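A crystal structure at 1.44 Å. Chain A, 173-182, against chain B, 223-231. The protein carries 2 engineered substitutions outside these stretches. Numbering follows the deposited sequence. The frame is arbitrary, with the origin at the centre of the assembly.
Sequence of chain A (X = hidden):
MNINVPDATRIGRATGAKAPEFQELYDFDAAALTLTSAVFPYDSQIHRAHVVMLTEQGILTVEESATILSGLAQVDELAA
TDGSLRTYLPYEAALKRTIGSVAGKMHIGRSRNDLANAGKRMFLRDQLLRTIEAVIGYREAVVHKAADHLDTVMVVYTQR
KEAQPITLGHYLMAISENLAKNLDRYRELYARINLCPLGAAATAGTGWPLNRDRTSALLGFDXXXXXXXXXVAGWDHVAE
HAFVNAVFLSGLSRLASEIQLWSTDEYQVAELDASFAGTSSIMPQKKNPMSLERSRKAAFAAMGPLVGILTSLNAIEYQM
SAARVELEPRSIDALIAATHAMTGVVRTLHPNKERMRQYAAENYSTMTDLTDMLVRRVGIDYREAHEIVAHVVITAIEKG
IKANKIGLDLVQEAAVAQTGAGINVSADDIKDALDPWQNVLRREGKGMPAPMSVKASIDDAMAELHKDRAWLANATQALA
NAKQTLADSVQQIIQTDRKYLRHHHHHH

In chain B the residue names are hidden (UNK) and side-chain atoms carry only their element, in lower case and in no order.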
# COMPACT_ATOMS: atom_id res chain seq x y z
N MET A 173 29.98 7.33 -1.39
CA MET A 173 29.62 8.56 -0.71
C MET A 173 28.22 9.05 -1.07
O MET A 173 27.65 9.83 -0.31
CB MET A 173 30.69 9.63 -0.90
CG MET A 173 32.00 9.25 -0.21
SD MET A 173 31.86 8.70 1.50
CE MET A 173 31.36 10.22 2.29
N ALA A 174 27.63 8.58 -2.18
CA ALA A 174 26.21 8.83 -2.39
C ALA A 174 25.40 8.14 -1.32
O ALA A 174 24.47 8.72 -0.74
CB ALA A 174 25.78 8.34 -3.78
N ILE A 175 25.75 6.89 -1.02
CA ILE A 175 25.07 6.14 0.03
C ILE A 175 25.25 6.83 1.37
O ILE A 175 24.29 6.97 2.14
CB ILE A 175 25.56 4.68 0.04
CG1 ILE A 175 25.42 4.02 -1.34
CG2 ILE A 175 24.83 3.89 1.12
CD1 ILE A 175 24.01 3.97 -1.89
N SER A 176 26.45 7.35 1.65
CA SER A 176 26.67 8.05 2.92
C SER A 176 25.73 9.24 3.06
O SER A 176 25.18 9.48 4.15
CB SER A 176 28.13 8.47 3.06
OG SER A 176 28.33 9.19 4.28
N GLU A 177 25.53 10.01 1.99
CA GLU A 177 24.66 11.18 2.06
C GLU A 177 23.20 10.77 2.24
O GLU A 177 22.46 11.41 3.01
CB GLU A 177 24.88 12.04 0.80
CG GLU A 177 24.19 13.42 0.85
CD GLU A 177 24.74 14.43 -0.15
OE1 GLU A 177 25.76 14.16 -0.82
OE2 GLU A 177 24.16 15.53 -0.23
N ASN A 178 22.77 9.70 1.57
CA ASN A 178 21.45 9.11 1.81
C ASN A 178 21.27 8.77 3.28
O ASN A 178 20.24 9.09 3.89
CB ASN A 178 21.32 7.85 0.95
CG ASN A 178 20.13 6.97 1.35
OD1 ASN A 178 20.15 6.33 2.41
ND2 ASN A 178 19.12 6.90 0.49
N LEU A 179 22.28 8.13 3.86
CA LEU A 179 22.18 7.68 5.24
C LEU A 179 22.18 8.85 6.21
O LEU A 179 21.51 8.79 7.24
CB LEU A 179 23.32 6.72 5.55
CG LEU A 179 23.27 5.40 4.78
CD1 LEU A 179 24.50 4.54 5.05
CD2 LEU A 179 22.00 4.62 5.12
N ALA A 180 22.93 9.90 5.91
CA ALA A 180 22.90 11.08 6.77
C ALA A 180 21.48 11.63 6.88
O ALA A 180 21.02 11.98 7.97
CB ALA A 180 23.88 12.12 6.25
N LYS A 181 20.76 11.68 5.75
CA LYS A 181 19.41 12.22 5.78
C LYS A 181 18.45 11.26 6.48
O LYS A 181 17.54 11.70 7.20
CB LYS A 181 18.95 12.56 4.36
CG LYS A 181 19.65 13.81 3.83
CD LYS A 181 19.16 14.21 2.45
CE LYS A 181 19.58 13.19 1.42
NZ LYS A 181 19.44 13.77 0.04
N ASN A 182 18.64 9.95 6.32
CA ASN A 182 17.83 8.99 7.07
C ASN A 182 18.09 9.08 8.57
O ASN A 182 17.15 8.94 9.37
CB ASN A 182 18.03 7.58 6.52
CG ASN A 182 17.23 7.34 5.25
OD1 ASN A 182 16.05 7.68 5.19
ND2 ASN A 182 17.87 6.79 4.23
N UNK B 223 20.96 25.14 0.31
CA UNK B 223 22.17 24.33 0.36
C UNK B 223 22.16 23.43 -0.85
O UNK B 223 21.26 23.52 -1.69
N UNK B 224 23.19 22.59 -0.95
CA UNK B 224 23.35 21.68 -2.08
C UNK B 224 22.98 20.25 -1.70
O UNK B 224 23.13 19.84 -0.55
c UNK B 224 24.51 23.60 -4.14
c UNK B 224 25.38 22.99 -3.04
c UNK B 224 24.80 21.66 -2.56
c UNK B 224 26.79 22.79 -3.51
N UNK B 225 22.50 19.50 -2.68
CA UNK B 225 22.65 18.04 -2.65
C UNK B 225 24.07 17.83 -3.16
O UNK B 225 24.37 18.13 -4.33
c UNK B 225 20.19 17.68 -3.21
c UNK B 225 21.87 15.82 -3.49
c UNK B 225 21.64 17.33 -3.55
N UNK B 226 24.97 17.38 -2.29
CA UNK B 226 26.39 17.48 -2.61
C UNK B 226 26.81 16.43 -3.63
O UNK B 226 27.18 16.77 -4.76
c UNK B 226 28.74 17.51 -1.69
c UNK B 226 26.87 18.62 -0.42
c UNK B 226 27.26 17.45 -1.34
N UNK B 227 26.74 15.17 -3.25
CA UNK B 227 27.21 14.09 -4.12
C UNK B 227 26.37 14.03 -5.39
O UNK B 227 25.14 14.10 -5.36
c UNK B 227 27.60 11.62 -4.21
c UNK B 227 27.16 12.77 -3.36
o UNK B 227 26.81 11.09 -5.00
n UNK B 227 28.86 11.19 -4.05
N UNK B 228 27.06 13.94 -6.54
CA UNK B 228 26.40 14.04 -7.83
C UNK B 228 25.46 12.87 -8.10
O UNK B 228 24.43 13.05 -8.77
o UNK B 228 28.29 13.02 -8.96
c UNK B 228 27.43 14.15 -8.95
N UNK B 229 25.77 11.66 -7.61
CA UNK B 229 24.83 10.56 -7.74
C UNK B 229 23.59 10.84 -6.90
O UNK B 229 22.46 10.69 -7.37
c UNK B 229 25.48 9.21 -7.37
c UNK B 229 24.42 8.12 -7.28
c UNK B 229 26.57 8.84 -8.36
c UNK B 229 27.57 7.87 -7.77
N UNK B 230 23.78 11.26 -5.66
CA UNK B 230 22.63 11.61 -4.83
C UNK B 230 21.81 12.71 -5.49
O UNK B 230 20.58 12.72 -5.37
c UNK B 230 21.10 11.21 -2.05
o UNK B 230 21.17 10.11 -2.65
c UNK B 230 22.00 12.36 -2.44
c UNK B 230 23.10 12.00 -3.43
o UNK B 230 20.30 11.40 -1.11
N UNK B 231 22.48 13.62 -6.20
CA UNK B 231 21.76 14.71 -6.86
C UNK B 231 20.75 14.23 -7.90
O UNK B 231 19.70 14.85 -8.07

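Position 223 has backbone atoms and nothing beyond CA, and it stays out of reach of the chain A helix; it is glycine, G223(B). Position 224 carries four carbons, forked at the second, and its side chain leads away from chain A, which leaves it almost no part in the contact. The pattern is that of leucine, L224(B).

At position 225 one carbon carries two more. Its CA-to-CB bond points sideways, and its backbone C lies 3.7 Å from OE2 of E177(A), close to the carboxylate. The three-carbon fork makes it valine, V225(B). Position 226 repeats the same fork, again with the CA-to-CB bond sideways, and its CB lies 3.7 Å from OE1 of E177(A). The main chain does the polar work: N of position 226 donates to OE2 of E177(A) at 2.9 Å. This is again valine, V226(B); the bond runs through the backbone and so does not depend on the side chain, while the valine carbons pack beside the carboxylate.

Position 227 has two carbons, the second bearing one oxygen and one nitrogen. Its backbone N donates to OE1 of E177(A) at 2.8 Å, nearly straight at 168°, so the two oxygens of one carboxylate take two successive amides. The side-chain oxygen lies 3.2 Å from CB of A174(A). A carbon count this short with an amide end means asparagine. N227(B) suits this position as an N-cap, because its short side chain can turn back on the first turn of the helix: OD1 accepts from N of the residue at position 230 at 3.1 Å, and more weakly from N at position 229 at 2.9 Å. The cap is thus packed against the neighbouring helix.

Position 228 has one carbon followed by one oxygen, with CB directed away from chain A, hence serine. S228(B) opens the helix, and its hydroxyl is hydrogen-bonded elsewhere in the structure. Position 229 shows four carbons forked at the first, with one arm two carbons long, and its CB meets CB of A174(A) at 3.7 Å. It is isoleucine, I229(B), in an apolar contact with the small alanine.

Position 230 has three carbons, the third carrying two oxygens. The side chain fits as a knob among A174(A), E177(A), N178(A) and K181(A), and one oxygen of position 230 lies 2.8 Å from NZ of K181(A). This identifies glutamate, E230(B), whose OE2 forms a salt bridge with that lysine; the reach of three carbons brings the charge to it. Position 231 again lacks a side chain and makes no contact here; it is glycine, and N of G231(B) donates to O of N227(B) at 2.8 Å, in the first helical turn.

The contact thus works through two carboxylates, one from each chain. E177(A) grips the amides just before the chain B helix, while E230(B), in the first turn of that helix, sits in a hole on chain A and pairs with K181(A). At A174(A) the backbones come close, its CA lying 5.1 Å from CA of E230(B).

Chain B, residues 223-231: GLVVNSIEG
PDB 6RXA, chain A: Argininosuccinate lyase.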